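PDB 3TQU: dITP/XTP pyrophosphatase from Coxiella burnetii, which probably hydrolyses non-canonical purine nucleoside triphosphates such as XTP, dITP and ITP to their monophosphates and diphosphate, keeping them out of DNA and RNA. Local coordinates for residues H122-L127 and I138-W143; R117-H122 and G145-E150. All blocks are in the same frame, centred on the assembly; numbering follows the deposited sequence.

Overall arrangement
Strand 68-77, which carries the calcium ligand Asp-72, precedes the hairpin; after helix 98-112 the polypeptide enters strand 118-128, turns, and comes back as strand 137-147. Contact 2 joins the start of this beta hairpin to its end, 117-122 with 145-150, and so closes the longer loop. Contact 1, 122-127 with 138-143, is nested inside it, nearer the turn. The two share His-122, their centres are about 18 Å apart, and a probable hydrogen bond from Phe-121 N to Trp-143 O (2.8 Å) links them. Together they zip the two arms of the hairpin; in the mixed sheet strand 118-128 is also paired with strand 68-77, and strand 137-147 with strand 163-165.

Contact 1 of 2, residues H122-L127 and I138-W143; sequences HCVIAL and ICHGVW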
ATOM      1  N   HIS A 122      -7.360 -11.487   1.322  1.00 10.46           N
ATOM      2  CA  HIS A 122      -6.895 -10.108   1.235  1.00  9.52           C
ATOM      3  C   HIS A 122      -7.486  -9.421   0.019  1.00 10.21           C
ATOM      4  O   HIS A 122      -7.574 -10.015  -1.059  1.00 10.33           O
ATOM      5  CB  HIS A 122      -5.369 -10.053   1.138  1.00  9.42           C
ATOM      6  CG  HIS A 122      -4.667 -10.582   2.345  1.00 12.46           C
ATOM      7  ND1 HIS A 122      -4.152  -9.761   3.325  1.00 13.84           N
ATOM      8  CD2 HIS A 122      -4.396 -11.851   2.734  1.00 15.48           C
ATOM      9  CE1 HIS A 122      -3.591 -10.501   4.265  1.00 18.00           C
ATOM     10  NE2 HIS A 122      -3.725 -11.773   3.930  1.00 19.22           N
ATOM     11  N   CYS A 123      -7.883  -8.164   0.192  1.00 10.31           N
ATOM     12  CA  CYS A 123      -8.268  -7.326  -0.933  1.00  8.77           C
ATOM     13  C   CYS A 123      -7.546  -5.992  -0.838  1.00 10.79           C
ATOM     14  O   CYS A 123      -7.702  -5.262   0.143  1.00 13.06           O
ATOM     15  CB  CYS A 123      -9.775  -7.089  -0.960  1.00  8.83           C
ATOM     16  SG  CYS A 123     -10.287  -5.928  -2.254  1.00 12.98           S
ATOM     17  N   VAL A 124      -6.754  -5.677  -1.856  1.00  8.65           N
ATOM     18  CA  VAL A 124      -6.035  -4.414  -1.880  1.00 10.33           C
ATOM     19  C   VAL A 124      -6.525  -3.591  -3.056  1.00 12.41           C
ATOM     20  O   VAL A 124      -6.444  -4.025  -4.205  1.00 10.37           O
ATOM     21  CB  VAL A 124      -4.513  -4.617  -1.998  1.00 13.16           C
ATOM     22  CG1 VAL A 124      -3.791  -3.262  -1.994  1.00 13.37           C
ATOM     23  CG2 VAL A 124      -4.004  -5.499  -0.868  1.00 13.28           C
ATOM     24  N   ILE A 125      -7.045  -2.409  -2.750  1.00 10.77           N
ATOM     25  CA  ILE A 125      -7.541  -1.484  -3.755  1.00  9.92           C
ATOM     26  C   ILE A 125      -6.549  -0.343  -3.906  1.00 10.86           C
ATOM     27  O   ILE A 125      -6.057   0.199  -2.913  1.00 11.35           O
ATOM     28  CB  ILE A 125      -8.919  -0.917  -3.344  1.00 10.36           C
ATOM     29  CG1 ILE A 125      -9.952  -2.042  -3.286  1.00 11.45           C
ATOM     30  CG2 ILE A 125      -9.368   0.182  -4.303  1.00  9.38           C
ATOM     31  CD1 ILE A 125     -11.318  -1.606  -2.788  1.00 15.80           C
ATOM     32  N   ALA A 126      -6.241   0.007  -5.147  1.00 10.15           N
ATOM     33  CA  ALA A 126      -5.401   1.164  -5.417  1.00 10.06           C
ATOM     34  C   ALA A 126      -6.167   2.156  -6.276  1.00 10.84           C
ATOM     35  O   ALA A 126      -6.744   1.787  -7.297  1.00 13.43           O
ATOM     36  CB  ALA A 126      -4.105   0.746  -6.101  1.00  8.93           C
ATOM     37  N   LEU A 127      -6.183   3.411  -5.844  1.00 12.63           N
ATOM     38  CA  LEU A 127      -6.790   4.487  -6.618  1.00 10.84           C
ATOM     39  C   LEU A 127      -5.722   5.502  -7.007  1.00 13.45           C
ATOM     40  O   LEU A 127      -5.095   6.116  -6.141  1.00 14.89           O
ATOM     41  CB  LEU A 127      -7.892   5.170  -5.804  1.00 12.50           C
ATOM     42  CG  LEU A 127      -8.542   6.397  -6.440  1.00 15.55           C
ATOM     43  CD1 LEU A 127      -9.050   6.063  -7.833  1.00 15.87           C
ATOM     44  CD2 LEU A 127      -9.665   6.939  -5.561  1.00 17.74           C
ATOM     45  N   ILE A 138      -4.340   3.595  -0.972  1.00  8.20           N
ATOM     46  CA  ILE A 138      -4.289   2.147  -0.826  1.00  7.64           C
ATOM     47  C   ILE A 138      -5.238   1.710   0.283  1.00 14.99           C
ATOM     48  O   ILE A 138      -5.106   2.147   1.425  1.00 15.17           O
ATOM     49  CB  ILE A 138      -2.868   1.656  -0.482  1.00 10.53           C
ATOM     50  CG1 ILE A 138      -1.864   2.120  -1.544  1.00 13.32           C
ATOM     51  CG2 ILE A 138      -2.847   0.139  -0.330  1.00 12.07           C
ATOM     52  CD1 ILE A 138      -2.150   1.597  -2.935  1.00 14.19           C
ATOM     53  N   CYS A 139      -6.199   0.861  -0.062  1.00 13.27           N
ATOM     54  CA  CYS A 139      -7.113   0.298   0.923  1.00 17.73           C
ATOM     55  C   CYS A 139      -6.861  -1.197   1.030  1.00 18.73           C
ATOM     56  O   CYS A 139      -6.908  -1.910   0.029  1.00 21.43           O
ATOM     57  CB  CYS A 139      -8.564   0.555   0.521  1.00 18.56           C
ATOM     58  SG  CYS A 139      -8.977   2.303   0.358  1.00 17.60           S
ATOM     59  N   HIS A 140      -6.589  -1.674   2.239  1.00 16.31           N
ATOM     60  CA  HIS A 140      -6.247  -3.077   2.425  1.00 13.07           C
ATOM     61  C   HIS A 140      -7.211  -3.783   3.375  1.00 15.11           C
ATOM     62  O   HIS A 140      -7.171  -3.571   4.588  1.00 14.01           O
ATOM     63  CB  HIS A 140      -4.806  -3.207   2.926  1.00 16.22           C
ATOM     64  CG  HIS A 140      -4.315  -4.620   3.003  1.00 12.28           C
ATOM     65  ND1 HIS A 140      -2.996  -4.935   3.250  1.00 12.68           N
ATOM     66  CD2 HIS A 140      -4.966  -5.799   2.868  1.00 10.10           C
ATOM     67  CE1 HIS A 140      -2.857  -6.249   3.265  1.00 17.81           C
ATOM     68  NE2 HIS A 140      -4.037  -6.797   3.034  1.00 15.56           N
ATOM     69  N   GLY A 141      -8.073  -4.628   2.815  1.00 12.58           N
ATOM     70  CA  GLY A 141      -9.029  -5.389   3.601  1.00 13.34           C
ATOM     71  C   GLY A 141      -8.516  -6.786   3.902  1.00 11.05           C
ATOM     72  O   GLY A 141      -7.977  -7.465   3.021  1.00 10.67           O
ATOM     73  N   VAL A 142      -8.680  -7.212   5.149  1.00  9.99           N
ATOM     74  CA  VAL A 142      -8.215  -8.524   5.575  1.00 12.44           C
ATOM     75  C   VAL A 142      -9.317  -9.294   6.289  1.00 14.75           C
ATOM     76  O   VAL A 142      -9.961  -8.779   7.202  1.00 16.28           O
ATOM     77  CB  VAL A 142      -6.985  -8.421   6.506  1.00 12.83           C
ATOM     78  CG1 VAL A 142      -6.565  -9.805   6.986  1.00 11.14           C
ATOM     79  CG2 VAL A 142      -5.836  -7.730   5.791  1.00 14.56           C
ATOM     80  N   TRP A 143      -9.521 -10.535   5.866  1.00 13.08           N
ATOM     81  CA  TRP A 143     -10.547 -11.390   6.442  1.00 14.75           C
ATOM     82  C   TRP A 143      -9.891 -12.673   6.946  1.00 13.66           C
ATOM     83  O   TRP A 143      -9.434 -13.492   6.151  1.00 16.00           O
ATOM     84  CB  TRP A 143     -11.599 -11.705   5.377  1.00 16.05           C
ATOM     85  CG  TRP A 143     -12.887 -12.252   5.901  1.00 14.07           C
ATOM     86  CD1 TRP A 143     -13.348 -12.190   7.187  1.00 12.87           C
ATOM     87  CD2 TRP A 143     -13.890 -12.947   5.148  1.00 12.66           C
ATOM     88  NE1 TRP A 143     -14.577 -12.801   7.278  1.00 12.82           N
ATOM     89  CE2 TRP A 143     -14.929 -13.274   6.042  1.00 12.66           C
ATOM     90  CE3 TRP A 143     -14.008 -13.320   3.806  1.00 12.91           C
ATOM     91  CZ2 TRP A 143     -16.072 -13.963   5.635  1.00 14.52           C
ATOM     92  CZ3 TRP A 143     -15.145 -14.004   3.404  1.00 11.46           C
ATOM     93  CH2 TRP A 143     -16.161 -14.319   4.316  1.00 12.28           C
TER
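His-122 ND1 and His-140 NE2 meet 3.0 Å apart in a nearly straight hydrogen bond (169°), each ring using a nitrogen at its edge. The rings meet rim to rim, planes at 50°, neither over the face of the other. Two residues flank the pair: Val-142 CG2 comes alongside to 3.6 Å from His-122 ND1, while Val-124 CG2 sits over one face of the His-140 ring, 4.0 Å from its centroid, a CH-pi contact. Different first torsions bring the nitrogens together: His-122 CG is anti to its carbonyl carbon, His-140 CG anti to its backbone N (chi1 -174°). On the same face, Ile-138 curls its CD1 back to within 3.8 Å of Ala-126 CB, and helix 49-64 packs on Val-124 and Ala-126.

Beneath the side chains runs the regular antiparallel ladder of the beta hairpin 118-128/137-147, in the central sheet of the Ham1 fold. Cys-123 with Gly-141 and Ile-125 with Cys-139 are the hydrogen-bonded pairs; the bond from Gly-141 N to Cys-123 O is 2.8 Å. CA-H...O contacts, such as Val-124 CA to Cys-139 O, fill the intervals. On the other face Cys-123 and Ile-125 rest on Ala-189 of helix 185-199, and Cys-123 lies near the probable substrate residues Ser-73 and His-185.

Thr-76 OG1 hydrogen-bonds His-122 NE2, so both ring nitrogens of His-122 are engaged and its rotation is fixed; Ala-135 of the second subunit packs on both histidines. The ND1-NE2 bond needs one facing nitrogen protonated and the other bare, so protonating both would probably be disfavoured.

Contact 2 of 2, residues R117-H122 and G145-E150; sequences RSASFH and GEIARE
The guanidinium of Arg-117 lies flat on that of Arg-149, centres 4.4 Å apart and planes at 16°, although the two side chains cross at about a right angle. Arg-149 CD also rests over this face, offset toward the rim, at 4.0 Å from Arg-117 NH2. At the edge of the Arg-117 group stand two carbonyls. Arg-117 NE (3.0 Å) and NH2 (3.2 Å) both grip Ile-147 O side-on, coming from above the carbonyl plane, and NH2 adds a weak bond to Ala-148 O. Bends at chi2 and chi3 fold the arginine back onto this backbone. The carbonyl oxygens would offset some of the repulsion between the like charges.

Here the open end of the beta hairpin 118-128/137-147 leaves regular pairing, the axes of the short segments 118-122 and 145-147 lying at 116°, far from antiparallel. Ala-119 and Gly-145 form the hydrogen-bonded pair, with Gly-145 N to Ala-119 O at 2.9 Å and nearly straight. Ser-118 faces Glu-146 as the non-hydrogen-bonded pair, and Ile-147 N prolongs the ladder to Arg-117 O (2.9 Å). Ile-147 CD1 packs tightly on Ala-119 CB at 3.5 Å. Leu-109 of helix 98-112 touches both Arg-117 and Ile-147, while Ile-77 of strand 68-77 meets Ala-119 and Ile-147.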
ATOM      1  N   ARG A 117      -4.266 -24.376  10.483  1.00 27.04           N
ATOM      2  CA  ARG A 117      -5.114 -24.225   9.305  1.00 24.49           C
ATOM      3  C   ARG A 117      -5.430 -22.752   9.061  1.00 19.85           C
ATOM      4  O   ARG A 117      -6.301 -22.422   8.255  1.00 17.08           O
ATOM      5  CB  ARG A 117      -6.424 -24.999   9.485  1.00 26.11           C
ATOM      6  CG  ARG A 117      -6.263 -26.436   9.967  1.00 30.20           C
ATOM      7  CD  ARG A 117      -5.919 -27.389   8.834  1.00 30.06           C
ATOM      8  NE  ARG A 117      -6.998 -27.502   7.855  1.00 28.86           N
ATOM      9  CZ  ARG A 117      -6.976 -28.334   6.817  1.00 28.84           C
ATOM     10  NH1 ARG A 117      -5.935 -29.133   6.628  1.00 30.73           N
ATOM     11  NH2 ARG A 117      -7.995 -28.372   5.970  1.00 28.49           N
ATOM     12  N   SER A 118      -4.728 -21.869   9.764  1.00 15.57           N
ATOM     13  CA  SER A 118      -4.995 -20.436   9.677  1.00 17.24           C
ATOM     14  C   SER A 118      -4.839 -19.914   8.256  1.00 15.62           C
ATOM     15  O   SER A 118      -3.934 -20.330   7.533  1.00 15.55           O
ATOM     16  CB  SER A 118      -4.078 -19.654  10.620  1.00 22.01           C
ATOM     17  OG  SER A 118      -4.355 -19.979  11.972  1.00 29.31           O
ATOM     18  N   ALA A 119      -5.725 -19.000   7.871  1.00 13.20           N
ATOM     19  CA  ALA A 119      -5.695 -18.422   6.536  1.00 15.04           C
ATOM     20  C   ALA A 119      -6.372 -17.060   6.543  1.00 15.27           C
ATOM     21  O   ALA A 119      -7.093 -16.721   7.478  1.00 14.88           O
ATOM     22  CB  ALA A 119      -6.374 -19.351   5.539  1.00 14.36           C
ATOM     23  N   SER A 120      -6.129 -16.279   5.498  1.00 14.24           N
ATOM     24  CA  SER A 120      -6.740 -14.966   5.372  1.00 14.03           C
ATOM     25  C   SER A 120      -7.023 -14.653   3.913  1.00 13.43           C
ATOM     26  O   SER A 120      -6.246 -15.027   3.030  1.00 13.65           O
ATOM     27  CB  SER A 120      -5.825 -13.887   5.955  1.00 18.00           C
ATOM     28  OG  SER A 120      -5.471 -14.187   7.291  1.00 21.24           O
ATOM     29  N   PHE A 121      -8.150 -13.992   3.668  1.00 11.91           N
ATOM     30  CA  PHE A 121      -8.433 -13.396   2.368  1.00 14.32           C
ATOM     31  C   PHE A 121      -7.965 -11.950   2.411  1.00 14.21           C
ATOM     32  O   PHE A 121      -8.164 -11.265   3.417  1.00  9.53           O
ATOM     33  CB  PHE A 121      -9.933 -13.408   2.077  1.00  7.16           C
ATOM     34  CG  PHE A 121     -10.405 -14.616   1.323  1.00 10.02           C
ATOM     35  CD1 PHE A 121      -9.887 -14.915   0.074  1.00 14.59           C
ATOM     36  CD2 PHE A 121     -11.395 -15.430   1.847  1.00 13.56           C
ATOM     37  CE1 PHE A 121     -10.329 -16.022  -0.629  1.00 16.82           C
ATOM     38  CE2 PHE A 121     -11.845 -16.539   1.146  1.00 16.38           C
ATOM     39  CZ  PHE A 121     -11.308 -16.833  -0.092  1.00 19.11           C
ATOM     40  N   HIS A 122      -7.360 -11.487   1.322  1.00 10.46           N
ATOM     41  CA  HIS A 122      -6.895 -10.108   1.235  1.00  9.52           C
ATOM     42  C   HIS A 122      -7.486  -9.421   0.019  1.00 10.21           C
ATOM     43  O   HIS A 122      -7.574 -10.015  -1.059  1.00 10.33           O
ATOM     44  CB  HIS A 122      -5.369 -10.053   1.138  1.00  9.42           C
ATOM     45  CG  HIS A 122      -4.667 -10.582   2.345  1.00 12.46           C
ATOM     46  ND1 HIS A 122      -4.152  -9.761   3.325  1.00 13.84           N
ATOM     47  CD2 HIS A 122      -4.396 -11.851   2.734  1.00 15.48           C
ATOM     48  CE1 HIS A 122      -3.591 -10.501   4.265  1.00 18.00           C
ATOM     49  NE2 HIS A 122      -3.725 -11.773   3.930  1.00 19.22           N
ATOM     50  N   GLY A 145      -9.641 -16.381   8.774  1.00 14.37           N
ATOM     51  CA  GLY A 145     -10.419 -17.585   8.991  1.00 15.67           C
ATOM     52  C   GLY A 145      -9.559 -18.830   9.051  1.00 16.77           C
ATOM     53  O   GLY A 145      -8.385 -18.767   9.413  1.00 12.77           O
ATOM     54  N   GLU A 146     -10.150 -19.968   8.698  1.00 17.74           N
ATOM     55  CA  GLU A 146      -9.450 -21.246   8.714  1.00 21.98           C
ATOM     56  C   GLU A 146      -9.837 -22.046   7.484  1.00 23.82           C
ATOM     57  O   GLU A 146     -10.942 -21.895   6.962  1.00 23.10           O
ATOM     58  CB  GLU A 146      -9.818 -22.046   9.966  1.00 27.49           C
ATOM     59  CG  GLU A 146      -9.518 -21.341  11.275  1.00 34.00           C
ATOM     60  CD  GLU A 146     -10.010 -22.124  12.475  1.00 40.76           C
ATOM     61  OE1 GLU A 146     -10.597 -23.210  12.278  1.00 43.48           O
ATOM     62  OE2 GLU A 146      -9.813 -21.652  13.614  1.00 43.55           O
ATOM     63  N   ILE A 147      -8.929 -22.899   7.021  1.00 21.54           N
ATOM     64  CA  ILE A 147      -9.224 -23.775   5.893  1.00 20.64           C
ATOM     65  C   ILE A 147      -9.906 -25.049   6.378  1.00 19.11           C
ATOM     66  O   ILE A 147      -9.368 -25.775   7.214  1.00 20.99           O
ATOM     67  CB  ILE A 147      -7.950 -24.145   5.109  1.00 19.05           C
ATOM     68  CG1 ILE A 147      -7.195 -22.883   4.694  1.00 15.21           C
ATOM     69  CG2 ILE A 147      -8.300 -24.986   3.886  1.00 19.58           C
ATOM     70  CD1 ILE A 147      -7.991 -21.967   3.771  1.00 12.32           C
ATOM     71  N   ALA A 148     -11.096 -25.318   5.851  1.00 15.65           N
ATOM     72  CA  ALA A 148     -11.852 -26.495   6.251  1.00 18.61           C
ATOM     73  C   ALA A 148     -11.231 -27.767   5.682  1.00 20.06           C
ATOM     74  O   ALA A 148     -10.365 -27.710   4.807  1.00 17.28           O
ATOM     75  CB  ALA A 148     -13.303 -26.364   5.819  1.00 18.79           C
ATOM     76  N   ARG A 149     -11.678 -28.911   6.189  1.00 22.40           N
ATOM     77  CA  ARG A 149     -11.164 -30.204   5.756  1.00 27.42           C
ATOM     78  C   ARG A 149     -11.802 -30.614   4.434  1.00 27.83           C
ATOM     79  O   ARG A 149     -11.197 -31.329   3.637  1.00 31.93           O
ATOM     80  CB  ARG A 149     -11.439 -31.268   6.821  1.00 33.30           C
ATOM     81  CG  ARG A 149     -10.887 -30.937   8.202  1.00 38.49           C
ATOM     82  CD  ARG A 149      -9.410 -31.272   8.316  1.00 42.66           C
ATOM     83  NE  ARG A 149      -8.872 -30.915   9.626  1.00 44.42           N
ATOM     84  CZ  ARG A 149      -7.639 -31.198  10.031  1.00 45.98           C
ATOM     85  NH1 ARG A 149      -6.809 -31.852   9.229  1.00 46.88           N
ATOM     86  NH2 ARG A 149      -7.233 -30.830  11.240  1.00 46.28           N
ATOM     87  N   GLU A 150     -13.031 -30.165   4.213  1.00 26.61           N
ATOM     88  CA  GLU A 150     -13.743 -30.451   2.971  1.00 30.44           C
ATOM     89  C   GLU A 150     -14.653 -29.284   2.596  1.00 26.87           C
ATOM     90  O   GLU A 150     -15.082 -28.527   3.466  1.00 26.24           O
ATOM     91  CB  GLU A 150     -14.552 -31.747   3.092  1.00 36.66           C
ATOM     92  CG  GLU A 150     -15.619 -31.723   4.174  1.00 43.33           C
ATOM     93  CD  GLU A 150     -16.426 -33.010   4.231  1.00 50.14           C
ATOM     94  OE1 GLU A 150     -15.872 -34.046   4.659  1.00 53.44           O
ATOM     95  OE2 GLU A 150     -17.614 -32.986   3.844  1.00 50.79           O
TER